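Local coordinates for UPF0131 protein ykqA (Bacillus subtilis, PDB 2QIK) that is probably a gamma-glutamylcyclotransferase, an enzyme that releases the gamma-glutamyl group of its substrate as cyclic 5-oxoproline, at residues G9-H14 with H18-Q23; A25-Q30 with G90-L95; L4-G9 with A31-S36; V217-G222 with K227-F232. All coordinates share one frame; numbering follows the deposited sequence.

Overall arrangement
Interactions 2 and 3 both use strand 25-34 and lie within the same small beta barrel. Interaction 3 is the buried one, a phenylalanine ring packed against its neighbours without a hydrogen bond between the segments, whereas interaction 2, about 9 Å away between centres, is a thin contact of a lysine chain with an amide, nearer the surface. Interaction 1 follows strand 3-7, shares Gly9 with interaction 3, and folds the probable substrate loop around a histidine. Interaction 4 belongs to a hairpin in the other half of the chain and mixes strand pairing with water and carboxylates. It meets interaction 1 through the Lys13-Asp218 salt bridge, which links the two halves.

Interaction 1. Residues G9-H14 with H18-Q23; sequences GTLRKH and HHLLAQ
Leu11 and His18 bring their CA atoms to 4.2 Å where a type I turn, Gly9 to Arg12, backs onto the short 3-10 turn of residues 18-21. The imidazole of His18 does most of the work. Its ND1 donates to the backbone O of Leu11 over 2.7 Å, and the bond is almost straight at 174°. That oxygen lies in the plane of the imidazole, while ND1 itself stands well above the carbonyl plane of Leu11. The ring reaches it because CG is anti to the backbone N of His18 (chi1 -177°), which swings the imidazole alongside the chain from Leu11 to Lys13. One face of the ring is then closed by Lys13, whose CA sits 3.6 Å from the centroid of the His18 ring, nearly on the normal, in a CH-pi contact. Gripped at the edge and covered on a face, the imidazole has little freedom to turn. The Lys13 side chain runs on beside it in the same direction and ends in a salt bridge with Asp218. On the other flank the contact is greasy: Leu11 CD2 lies 4.3 Å from both Leu21 CD2 and Leu20 CB. Separately, the methyl Leu21 CD1 rests 3.6 Å from Leu11 O, the oxygen that His18 binds. Gly9, Thr10 and Leu11 belong to the substrate-binding loop by similarity, so the histidine probably helps fix its shape. Leu11, Leu20 and Leu21 pack against helix 65-74, Leu21 also touches Leu5 of strand 3-7, and Tyr61 of strand 55-63 meets the His18 ring.

Interaction 2. Residues A25-Q30 with G90-L95; sequences ACINEQ and GIKIAL
Asn28 and Lys92 approach one another from opposite directions, their CA atoms 10.2 Å apart, with only the outer parts of the side chains in touch. The closest approach is of an amide to methylenes, with no polar bond formed. Asn28 ND2 lies 3.2 Å from Lys92 CE and 3.6 Å from Lys92 CD, so the nitrogen meets carbon, not an acceptor. ND2 is buried here with no partner in the model. Lys92 was deposited in two conformers, and the short approach to CE describes one of them; how tight it really is remains doubtful. In that conformer the chain is extended as far as CE and then bends (chi4 -72°), which turns the ammonium group aside from the amide. The apolar side is slight: Ile27 CG2 stands 4.1 Å from Lys92 CE, the two chains crossing at a slant. Ile27 offers this methyl because CG2 is anti to its backbone N, while CG1 and CD1 lead away. Backbone bonding is all with other strands. Ile27 and Asn28 both pair with Val60, a classic beta bulge, and Lys92 pairs with Val85. The bulge turns two successive residues, Ile27 and Asn28, toward Lys92. Further on, Glu29 and Gln30 lean the other way, to Tyr163 and Arg213 of the second half of the chain. Such a meeting of residues from strands that are not neighbours is what the curled sheet of a small beta barrel produces, as in the gamma-glutamylcyclotransferase fold.

Interaction 3. Residues L4-G9 with A31-S36; sequences LLFVYG and ARTKGS
Phe6, whose ring packs on Ala31 and Thr33, is anchored by its backbone: Phe6 N makes a probable hydrogen bond to Leu95 O. Since strand 3-7 also pairs with strand 55-63, the pairing this bond belongs to closes the five strands into a barrel of the gamma-glutamylcyclotransferase fold, and the ring points into its interior. Strand 31-34 crosses strand 4-7 at a distance, the axes 8.5 Å apart and at 81° to each other, so contact is by side chains. Phe6 CG is anti to the backbone N (chi1 175°), which throws the ring across the gap. Its edge meets the chain at Ala31, with Phe6 CE2 4.0 Å from Ala31 CB and the carbonyl carbon of Ala31 near the ring plane. Val85 and Ile96 also touch the ring. Cutting Phe6 back to an alanine would probably open a gap between Ala31, Thr33 and these two residues in the barrel core. Just beyond, strand 3-7 runs into Tyr8 and Gly9, probable substrate-binding residues. Thr33 keeps its hydroxyl for Phe84 O, OG1 being anti to the backbone N, and so presents its methyl: Thr33 CG2 lies 3.9 Å from Phe6 CE1.

Interaction 4. Residues V217-G222 with K227-F232; sequences VDVEAG and KDCLTF
The carboxylate of Asp218 lies under Lys227, whose CA sits over one face at 3.3 Å from Asp218 OD1. Asp228 N, displaced toward that same face, donates to OD1 over 2.9 Å, nearly in line with its C-O bond. From the opposite face a water donates to OD1 and, with its other hydrogen, to the carboxylate of Asp228. It thus spans two like charges, Asp218 OD1 and Asp228 OD2, which stand 4.2 Å apart without touching. Behind this, Val217 and Cys229 form an antiparallel hydrogen-bonded pair in the hairpin of strands 212-221 and 224-234: Val217 N to Cys229 O is 3.0 Å, and Cys229 N to Val217 O 2.8 Å. The face carrying these two side chains is apolar. Val217 CG2 lies 4.1 Å from Thr231 CG2, the two chains crossing at about a right angle, and Val219 CG2 is 4.0 Å from Cys229 SG. With an alanine at Asp218, the amide of Asp228 would probably be left without its acceptor, and Lys13 without its charge partner. Lys13 on Asp218 OD2 and Lys116 on Asp228 OD2 probably offset the repulsion between the aspartates, so the charged corner of the hairpin doubles as a tie between the two halves of the chain.

Interaction 1. Residues G9-H14 with H18-Q23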
loop_
_atom_site.group_PDB
_atom_site.type_symbol
_atom_site.label_atom_id
_atom_site.label_comp_id
_atom_site.label_asym_id
_atom_site.label_seq_id
_atom_site.Cartn_x
_atom_site.Cartn_y
_atom_site.Cartn_z
ATOM N N GLY A 9 -3.512 9.236 10.677
ATOM C CA GLY A 9 -2.513 9.368 11.698
ATOM C C GLY A 9 -2.602 8.280 12.751
ATOM O O GLY A 9 -2.513 7.093 12.460
ATOM N N THR A 10 -2.770 8.723 13.994
ATOM C CA THR A 10 -2.809 7.832 15.132
ATOM C C THR A 10 -3.974 6.890 15.199
ATOM O O THR A 10 -3.969 5.959 16.016
ATOM C CB THR A 10 -2.762 8.590 16.484
ATOM O OG1 THR A 10 -4.006 9.228 16.737
ATOM C CG2 THR A 10 -1.628 9.611 16.514
ATOM N N LEU A 11 -4.974 7.084 14.365
ATOM C CA LEU A 11 -6.142 6.207 14.218
ATOM C C LEU A 11 -5.957 5.114 13.181
ATOM O O LEU A 11 -6.817 4.247 13.082
ATOM C CB LEU A 11 -7.367 7.001 13.887
ATOM C CG LEU A 11 -7.857 7.979 14.961
ATOM C CD1 LEU A 11 -8.990 8.857 14.400
ATOM C CD2 LEU A 11 -8.302 7.222 16.177
ATOM N N ARG A 12 -4.892 5.177 12.369
ATOM C CA ARG A 12 -4.676 4.135 11.396
ATOM C C ARG A 12 -4.422 2.778 12.097
ATOM O O ARG A 12 -4.032 2.722 13.277
ATOM C CB ARG A 12 -3.499 4.434 10.433
ATOM C CG ARG A 12 -3.835 5.566 9.465
ATOM C CD ARG A 12 -2.677 5.827 8.490
ATOM N NE ARG A 12 -2.488 4.686 7.616
ATOM C CZ ARG A 12 -1.611 4.646 6.670
ATOM N NH1 ARG A 12 -0.857 5.679 6.356
ATOM N NH2 ARG A 12 -1.420 3.549 5.964
ATOM N N LYS A 13 -4.611 1.716 11.354
ATOM C CA LYS A 13 -4.446 0.374 11.916
ATOM C C LYS A 13 -3.069 0.264 12.508
ATOM O O LYS A 13 -2.096 0.723 11.928
ATOM C CB LYS A 13 -4.693 -0.672 10.806
ATOM C CG LYS A 13 -4.911 -2.061 11.298
ATOM C CD LYS A 13 -5.051 -3.022 10.060
ATOM C CE LYS A 13 -5.593 -4.329 10.514
ATOM N NZ LYS A 13 -5.735 -5.280 9.343
ATOM N N HIS A 14 -2.952 -0.395 13.644
ATOM C CA HIS A 14 -1.704 -0.626 14.303
ATOM C C HIS A 14 -1.006 0.631 14.791
ATOM O O HIS A 14 0.211 0.597 15.142
ATOM C CB HIS A 14 -0.694 -1.434 13.460
ATOM C CG HIS A 14 -1.286 -2.680 12.925
ATOM N ND1 HIS A 14 -1.321 -3.082 11.627
ATOM C CD2 HIS A 14 -1.946 -3.634 13.626
ATOM C CE1 HIS A 14 -1.990 -4.225 11.539
ATOM N NE2 HIS A 14 -2.342 -4.597 12.745
ATOM N N HIS A 18 -5.695 3.505 17.510
ATOM C CA HIS A 18 -6.607 2.784 16.634
ATOM C C HIS A 18 -7.738 2.109 17.407
ATOM O O HIS A 18 -8.833 1.969 16.881
ATOM C CB HIS A 18 -5.835 1.781 15.827
ATOM C CG HIS A 18 -6.656 1.033 14.836
ATOM N ND1 HIS A 18 -7.227 1.634 13.741
ATOM C CD2 HIS A 18 -7.066 -0.249 14.805
ATOM C CE1 HIS A 18 -7.909 0.720 13.061
ATOM N NE2 HIS A 18 -7.845 -0.427 13.704
ATOM N N HIS A 19 -7.470 1.729 18.662
ATOM C CA HIS A 19 -8.492 1.086 19.460
ATOM C C HIS A 19 -9.739 1.941 19.631
ATOM O O HIS A 19 -10.806 1.382 19.891
ATOM C CB HIS A 19 -7.946 0.710 20.847
ATOM C CG HIS A 19 -7.564 1.867 21.654
ATOM N ND1 HIS A 19 -6.326 2.462 21.608
ATOM C CD2 HIS A 19 -8.271 2.536 22.608
ATOM C CE1 HIS A 19 -6.297 3.483 22.436
ATOM N NE2 HIS A 19 -7.462 3.586 23.033
ATOM N N LEU A 20 -9.633 3.264 19.505
ATOM C CA LEU A 20 -10.803 4.114 19.545
ATOM C C LEU A 20 -11.843 3.850 18.512
ATOM O O LEU A 20 -13.018 4.158 18.725
ATOM C CB LEU A 20 -10.426 5.571 19.570
ATOM C CG LEU A 20 -9.576 6.121 20.693
ATOM C CD1 LEU A 20 -9.121 7.583 20.432
ATOM C CD2 LEU A 20 -10.283 6.052 22.020
ATOM N N LEU A 21 -11.412 3.289 17.377
ATOM C CA LEU A 21 -12.323 2.918 16.321
ATOM C C LEU A 21 -13.068 1.643 16.679
ATOM O O LEU A 21 -14.011 1.254 15.953
ATOM C CB LEU A 21 -11.636 2.741 14.974
ATOM C CG LEU A 21 -10.891 3.953 14.467
ATOM C CD1 LEU A 21 -10.375 3.731 13.076
ATOM C CD2 LEU A 21 -11.711 5.253 14.531
ATOM N N ALA A 22 -12.621 0.900 17.692
ATOM C CA ALA A 22 -13.319 -0.317 18.134
ATOM C C ALA A 22 -13.454 -1.250 16.959
ATOM O O ALA A 22 -12.504 -1.489 16.233
ATOM C CB ALA A 22 -14.593 0.005 18.844
ATOM N N GLN A 23 -14.639 -1.798 16.736
ATOM C CA GLN A 23 -14.848 -2.772 15.663
ATOM C C GLN A 23 -15.377 -2.169 14.400
ATOM O O GLN A 23 -15.920 -2.886 13.538
ATOM C CB GLN A 23 -15.654 -4.003 16.093
ATOM C CG GLN A 23 -15.055 -4.749 17.332
ATOM C CD GLN A 23 -13.549 -5.098 16.990
ATOM O OE1 GLN A 23 -12.565 -4.527 17.445
ATOM N NE2 GLN A 23 -13.428 -6.035 16.074
#

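Interaction 2. Residues A25-Q30 with G90-L95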
loop_
_atom_site.group_PDB
_atom_site.type_symbol
_atom_site.label_atom_id
_atom_site.label_comp_id
_atom_site.label_asym_id
_atom_site.label_seq_id
_atom_site.Cartn_x
_atom_site.Cartn_y
_atom_site.Cartn_z
ATOM N N ALA A 25 -15.735 -1.258 10.730
ATOM C CA ALA A 25 -15.309 -1.990 9.557
ATOM C C ALA A 25 -14.314 -1.126 8.753
ATOM O O ALA A 25 -14.575 0.053 8.545
ATOM C CB ALA A 25 -16.455 -2.347 8.687
ATOM N N CYS A 26 -13.233 -1.743 8.292
ATOM C CA CYS A 26 -12.317 -1.076 7.366
ATOM C C CYS A 26 -12.883 -1.280 5.956
ATOM O O CYS A 26 -13.001 -2.432 5.484
ATOM C CB CYS A 26 -10.906 -1.627 7.474
ATOM S SG CYS A 26 -9.783 -0.797 6.361
ATOM N N ILE A 27 -13.301 -0.184 5.337
ATOM C CA ILE A 27 -13.833 -0.222 4.001
ATOM C C ILE A 27 -12.694 -0.175 2.926
ATOM O O ILE A 27 -12.786 -0.824 1.897
ATOM C CB ILE A 27 -14.843 0.919 3.829
ATOM C CG1 ILE A 27 -15.906 0.948 4.943
ATOM C CG2 ILE A 27 -15.510 0.810 2.430
ATOM C CD1 ILE A 27 -16.643 -0.409 5.050
ATOM N N ASN A 28 -11.679 0.637 3.187
ATOM C CA ASN A 28 -10.529 0.715 2.306
ATOM C C ASN A 28 -9.268 0.870 3.097
ATOM O O ASN A 28 -9.086 1.811 3.844
ATOM C CB ASN A 28 -10.642 1.905 1.366
ATOM C CG ASN A 28 -11.816 1.829 0.432
ATOM O OD1 ASN A 28 -11.713 1.218 -0.672
ATOM N ND2 ASN A 28 -12.881 2.386 0.822
ATOM N N GLU A 29 -8.340 -0.049 2.856
ATOM C CA GLU A 29 -7.002 0.053 3.382
ATOM C C GLU A 29 -6.131 1.023 2.603
ATOM O O GLU A 29 -5.144 1.557 3.156
ATOM C CB GLU A 29 -6.278 -1.347 3.342
ATOM C CG GLU A 29 -6.994 -2.405 4.147
ATOM C CD GLU A 29 -6.424 -3.803 3.969
ATOM O OE1 GLU A 29 -7.026 -4.735 4.455
ATOM O OE2 GLU A 29 -5.325 -3.959 3.419
ATOM N N GLN A 30 -6.483 1.240 1.353
ATOM C CA GLN A 30 -5.675 2.074 0.467
ATOM C C GLN A 30 -6.570 3.243 0.043
ATOM O O GLN A 30 -7.622 3.076 -0.575
ATOM C CB GLN A 30 -5.199 1.328 -0.762
ATOM C CG GLN A 30 -4.431 0.022 -0.415
ATOM C CD GLN A 30 -3.266 0.205 0.518
ATOM O OE1 GLN A 30 -2.661 1.271 0.597
ATOM N NE2 GLN A 30 -2.906 -0.902 1.228
ATOM N N GLY A 90 -13.369 3.651 -6.494
ATOM C CA GLY A 90 -14.096 4.858 -6.633
ATOM C C GLY A 90 -13.846 5.907 -5.591
ATOM O O GLY A 90 -13.144 5.738 -4.646
ATOM N N ILE A 91 -14.544 7.022 -5.799
ATOM C CA ILE A 91 -14.430 8.199 -4.950
ATOM C C ILE A 91 -15.510 8.172 -3.945
ATOM O O ILE A 91 -16.669 7.982 -4.307
ATOM C CB ILE A 91 -14.302 9.464 -5.861
ATOM C CG1 ILE A 91 -12.952 9.213 -6.646
ATOM C CG2 ILE A 91 -14.199 10.671 -5.030
ATOM C CD1 ILE A 91 -12.499 10.236 -7.618
ATOM N N LYS A 92 -15.170 8.452 -2.673
ATOM C CA LYS A 92 -16.060 8.352 -1.511
ATOM C C LYS A 92 -16.032 9.671 -0.763
ATOM O O LYS A 92 -14.992 10.288 -0.671
ATOM C CB LYS A 92 -15.547 7.234 -0.557
ATOM C CG LYS A 92 -15.555 5.877 -1.183
ATOM C CD LYS A 92 -15.375 4.801 -0.157
ATOM C CE LYS A 92 -15.402 3.366 -0.807
ATOM N NZ LYS A 92 -16.744 2.908 -1.268
ATOM N N ILE A 93 -17.079 10.044 -0.068
ATOM C CA ILE A 93 -17.052 11.212 0.809
ATOM C C ILE A 93 -16.886 10.684 2.248
ATOM O O ILE A 93 -17.604 9.826 2.703
ATOM C CB ILE A 93 -18.324 12.066 0.659
ATOM C CG1 ILE A 93 -18.433 12.631 -0.752
ATOM C CG2 ILE A 93 -18.372 13.128 1.660
ATOM C CD1 ILE A 93 -19.676 13.357 -1.079
ATOM N N ALA A 94 -15.935 11.258 2.975
ATOM C CA ALA A 94 -15.632 10.825 4.342
ATOM C C ALA A 94 -15.294 11.978 5.235
ATOM O O ALA A 94 -14.761 12.975 4.808
ATOM C CB ALA A 94 -14.486 9.802 4.302
ATOM N N LEU A 95 -15.534 11.784 6.542
ATOM C CA LEU A 95 -15.102 12.707 7.552
ATOM C C LEU A 95 -13.594 12.630 7.712
ATOM O O LEU A 95 -12.964 11.597 7.530
ATOM C CB LEU A 95 -15.689 12.267 8.883
ATOM C CG LEU A 95 -17.162 12.524 9.033
ATOM C CD1 LEU A 95 -17.726 11.790 10.273
ATOM C CD2 LEU A 95 -17.436 14.058 9.164
#

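Interaction 3. Residues L4-G9 with A31-S36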
loop_
_atom_site.group_PDB
_atom_site.type_symbol
_atom_site.label_atom_id
_atom_site.label_comp_id
_atom_site.label_asym_id
_atom_site.label_seq_id
_atom_site.Cartn_x
_atom_site.Cartn_y
_atom_site.Cartn_z
ATOM N N LEU A 4 -18.720 7.339 6.894
ATOM C CA LEU A 4 -17.380 7.056 6.444
ATOM C C LEU A 4 -16.414 8.021 7.090
ATOM O O LEU A 4 -16.676 9.215 7.194
ATOM C CB LEU A 4 -17.257 7.071 4.941
ATOM C CG LEU A 4 -18.086 6.049 4.224
ATOM C CD1 LEU A 4 -17.905 6.252 2.690
ATOM C CD2 LEU A 4 -17.682 4.632 4.578
ATOM N N LEU A 5 -15.274 7.488 7.502
ATOM C CA LEU A 5 -14.232 8.209 8.221
ATOM C C LEU A 5 -12.859 7.890 7.615
ATOM O O LEU A 5 -12.517 6.707 7.498
ATOM C CB LEU A 5 -14.241 7.790 9.687
ATOM C CG LEU A 5 -13.079 8.353 10.527
ATOM C CD1 LEU A 5 -13.188 9.808 10.732
ATOM C CD2 LEU A 5 -13.031 7.635 11.863
ATOM N N PHE A 6 -12.167 8.926 7.185
ATOM C CA PHE A 6 -10.804 8.788 6.654
ATOM C C PHE A 6 -9.821 9.132 7.749
ATOM O O PHE A 6 -9.877 10.208 8.338
ATOM C CB PHE A 6 -10.629 9.752 5.454
ATOM C CG PHE A 6 -9.241 9.796 4.877
ATOM C CD1 PHE A 6 -8.355 10.762 5.251
ATOM C CD2 PHE A 6 -8.827 8.872 3.951
ATOM C CE1 PHE A 6 -7.076 10.852 4.677
ATOM C CE2 PHE A 6 -7.571 8.949 3.403
ATOM C CZ PHE A 6 -6.742 9.934 3.738
ATOM N N VAL A 7 -8.917 8.178 8.035
ATOM C CA VAL A 7 -7.912 8.365 9.055
ATOM C C VAL A 7 -6.519 8.276 8.436
ATOM O O VAL A 7 -6.253 7.478 7.564
ATOM C CB VAL A 7 -7.971 7.370 10.267
ATOM C CG1 VAL A 7 -9.267 7.681 11.084
ATOM C CG2 VAL A 7 -7.887 5.894 9.772
ATOM N N TYR A 8 -5.640 9.121 8.961
ATOM C CA TYR A 8 -4.308 9.317 8.376
ATOM C C TYR A 8 -3.164 9.277 9.395
ATOM O O TYR A 8 -2.005 9.294 9.013
ATOM C CB TYR A 8 -4.245 10.673 7.620
ATOM C CG TYR A 8 -4.588 11.854 8.492
ATOM C CD1 TYR A 8 -3.622 12.407 9.318
ATOM C CD2 TYR A 8 -5.827 12.388 8.514
ATOM C CE1 TYR A 8 -3.903 13.440 10.160
ATOM C CE2 TYR A 8 -6.131 13.427 9.356
ATOM C CZ TYR A 8 -5.172 13.966 10.179
ATOM O OH TYR A 8 -5.424 15.050 11.018
ATOM N N GLY A 9 -3.512 9.236 10.677
ATOM C CA GLY A 9 -2.513 9.368 11.698
ATOM C C GLY A 9 -2.602 8.280 12.751
ATOM O O GLY A 9 -2.513 7.093 12.460
ATOM N N ALA A 31 -6.228 4.453 0.426
ATOM C CA ALA A 31 -7.079 5.608 0.173
ATOM C C ALA A 31 -6.247 6.886 0.259
ATOM O O ALA A 31 -5.201 6.896 0.910
ATOM C CB ALA A 31 -8.222 5.678 1.173
ATOM N N ARG A 32 -6.721 7.942 -0.369
ATOM C CA ARG A 32 -6.005 9.213 -0.340
ATOM C C ARG A 32 -6.977 10.361 -0.569
ATOM O O ARG A 32 -8.039 10.217 -1.143
ATOM C CB ARG A 32 -4.842 9.260 -1.384
ATOM C CG ARG A 32 -5.285 9.379 -2.803
ATOM C CD ARG A 32 -4.127 9.320 -3.761
ATOM N NE ARG A 32 -4.508 9.674 -5.098
ATOM C CZ ARG A 32 -3.674 9.769 -6.109
ATOM N NH1 ARG A 32 -2.393 9.522 -5.949
ATOM N NH2 ARG A 32 -4.133 10.173 -7.259
ATOM N N THR A 33 -6.515 11.535 -0.170
ATOM C CA THR A 33 -7.210 12.790 -0.474
ATOM C C THR A 33 -6.191 13.876 -0.736
ATOM O O THR A 33 -5.138 13.911 -0.126
ATOM C CB THR A 33 -8.181 13.142 0.637
ATOM O OG1 THR A 33 -9.149 14.097 0.213
ATOM C CG2 THR A 33 -7.554 13.609 1.909
ATOM N N LYS A 34 -6.509 14.807 -1.619
ATOM C CA LYS A 34 -5.586 15.854 -1.998
ATOM C C LYS A 34 -5.386 16.803 -0.781
ATOM O O LYS A 34 -6.367 17.299 -0.202
ATOM C CB LYS A 34 -6.071 16.633 -3.211
ATOM C CG LYS A 34 -5.090 17.734 -3.593
ATOM C CD LYS A 34 -5.236 18.220 -5.022
ATOM C CE LYS A 34 -4.648 17.302 -6.091
ATOM N NZ LYS A 34 -5.036 17.706 -7.427
ATOM N N GLY A 35 -4.123 17.056 -0.438
ATOM C CA GLY A 35 -3.780 17.829 0.718
ATOM C C GLY A 35 -2.405 17.530 1.183
ATOM O O GLY A 35 -1.702 16.768 0.548
ATOM N N SER A 36 -1.994 18.142 2.303
ATOM C CA SER A 36 -0.665 17.938 2.840
ATOM C C SER A 36 -0.766 17.399 4.277
ATOM O O SER A 36 -1.635 17.771 5.024
ATOM C CB SER A 36 0.057 19.242 2.877
ATOM O OG SER A 36 0.330 19.725 1.579
#

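Interaction 4. Residues V217-G222 with K227-F232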
loop_
_atom_site.group_PDB
_atom_site.type_symbol
_atom_site.label_atom_id
_atom_site.label_comp_id
_atom_site.label_asym_id
_atom_site.label_seq_id
_atom_site.Cartn_x
_atom_site.Cartn_y
_atom_site.Cartn_z
ATOM N N VAL A 217 0.513 -3.528 4.052
ATOM C CA VAL A 217 -0.449 -4.597 4.084
ATOM C C VAL A 217 -0.086 -5.543 5.186
ATOM O O VAL A 217 1.043 -5.692 5.585
ATOM C CB VAL A 217 -0.530 -5.356 2.721
ATOM C CG1 VAL A 217 -1.115 -4.479 1.676
ATOM C CG2 VAL A 217 0.815 -5.935 2.289
ATOM N N ASP A 218 -1.108 -6.249 5.664
ATOM C CA ASP A 218 -0.950 -7.342 6.673
ATOM C C ASP A 218 -1.112 -8.659 5.932
ATOM O O ASP A 218 -2.059 -8.839 5.162
ATOM C CB ASP A 218 -1.999 -7.282 7.776
ATOM C CG ASP A 218 -1.872 -6.089 8.683
ATOM O OD1 ASP A 218 -0.944 -5.264 8.590
ATOM O OD2 ASP A 218 -2.728 -5.979 9.605
ATOM N N VAL A 219 -0.190 -9.620 6.117
ATOM C CA VAL A 219 -0.228 -10.861 5.370
ATOM C C VAL A 219 -0.018 -12.038 6.248
ATOM O O VAL A 219 0.473 -11.857 7.354
ATOM C CB VAL A 219 0.786 -10.933 4.191
ATOM C CG1 VAL A 219 0.628 -9.780 3.259
ATOM C CG2 VAL A 219 2.237 -11.064 4.735
ATOM N N GLU A 220 -0.422 -13.222 5.714
ATOM C CA GLU A 220 -0.243 -14.455 6.390
ATOM C C GLU A 220 0.848 -15.263 5.723
ATOM O O GLU A 220 0.715 -15.535 4.584
ATOM C CB GLU A 220 -1.564 -15.247 6.506
ATOM C CG GLU A 220 -1.439 -16.079 7.770
ATOM C CD GLU A 220 -2.635 -16.898 8.175
ATOM O OE1 GLU A 220 -3.779 -16.593 7.718
ATOM O OE2 GLU A 220 -2.377 -17.833 8.979
ATOM N N ALA A 221 1.841 -15.676 6.484
ATOM C CA ALA A 221 2.945 -16.473 5.901
ATOM C C ALA A 221 3.355 -17.450 6.997
ATOM O O ALA A 221 3.829 -16.998 8.070
ATOM C CB ALA A 221 4.158 -15.545 5.495
ATOM N N GLY A 222 3.282 -18.756 6.676
ATOM C CA GLY A 222 3.793 -19.813 7.573
ATOM C C GLY A 222 2.946 -19.916 8.814
ATOM O O GLY A 222 3.432 -20.267 9.914
ATOM N N LYS A 227 2.348 -7.834 10.331
ATOM C CA LYS A 227 1.612 -6.522 10.288
ATOM C C LYS A 227 2.477 -5.426 9.665
ATOM O O LYS A 227 3.681 -5.352 9.867
ATOM C CB LYS A 227 1.325 -6.059 11.709
ATOM C CG LYS A 227 0.376 -7.023 12.408
ATOM C CD LYS A 227 0.111 -6.673 13.806
ATOM C CE LYS A 227 -0.813 -7.717 14.406
ATOM N NZ LYS A 227 -2.057 -8.115 13.656
ATOM N N ASP A 228 1.839 -4.561 8.884
ATOM C CA ASP A 228 2.536 -3.389 8.352
ATOM C C ASP A 228 3.694 -3.791 7.479
ATOM O O ASP A 228 4.748 -3.185 7.525
ATOM C CB ASP A 228 2.897 -2.406 9.442
ATOM C CG ASP A 228 1.725 -1.640 9.938
ATOM O OD1 ASP A 228 1.806 -1.124 11.098
ATOM O OD2 ASP A 228 0.684 -1.476 9.284
ATOM N N CYS A 229 3.493 -4.819 6.637
ATOM C CA CYS A 229 4.492 -5.211 5.655
ATOM C C CYS A 229 4.508 -4.146 4.547
ATOM O O CYS A 229 3.469 -3.635 4.132
ATOM C CB CYS A 229 4.132 -6.522 5.026
ATOM S SG CYS A 229 4.054 -7.862 6.199
ATOM N N LEU A 230 5.703 -3.765 4.115
ATOM C CA LEU A 230 5.855 -2.830 2.996
ATOM C C LEU A 230 5.569 -3.510 1.686
ATOM O O LEU A 230 6.002 -4.632 1.423
ATOM C CB LEU A 230 7.294 -2.390 2.952
ATOM C CG LEU A 230 7.752 -1.524 1.750
ATOM C CD1 LEU A 230 7.025 -0.176 1.808
ATOM C CD2 LEU A 230 9.177 -1.328 1.746
ATOM N N THR A 231 4.814 -2.818 0.826
ATOM C CA THR A 231 4.679 -3.173 -0.573
ATOM C C THR A 231 4.646 -1.898 -1.392
ATOM O O THR A 231 4.818 -0.823 -0.834
ATOM C CB THR A 231 3.451 -4.112 -0.726
ATOM O OG1 THR A 231 3.532 -4.751 -2.006
ATOM C CG2 THR A 231 2.156 -3.405 -0.657
ATOM N N PHE A 232 4.507 -2.022 -2.714
ATOM C CA PHE A 232 4.453 -0.865 -3.569
ATOM C C PHE A 232 3.260 -1.002 -4.461
ATOM O O PHE A 232 2.954 -2.101 -4.957
ATOM C CB PHE A 232 5.747 -0.719 -4.402
ATOM C CG PHE A 232 6.936 -0.415 -3.583
ATOM C CD1 PHE A 232 7.687 -1.430 -3.044
ATOM C CD2 PHE A 232 7.281 0.895 -3.282
ATOM C CE1 PHE A 232 8.754 -1.163 -2.233
ATOM C CE2 PHE A 232 8.358 1.182 -2.492
ATOM C CZ PHE A 232 9.092 0.145 -1.954
HETATM O O HOH W 1 -0.885 -2.756 7.298
#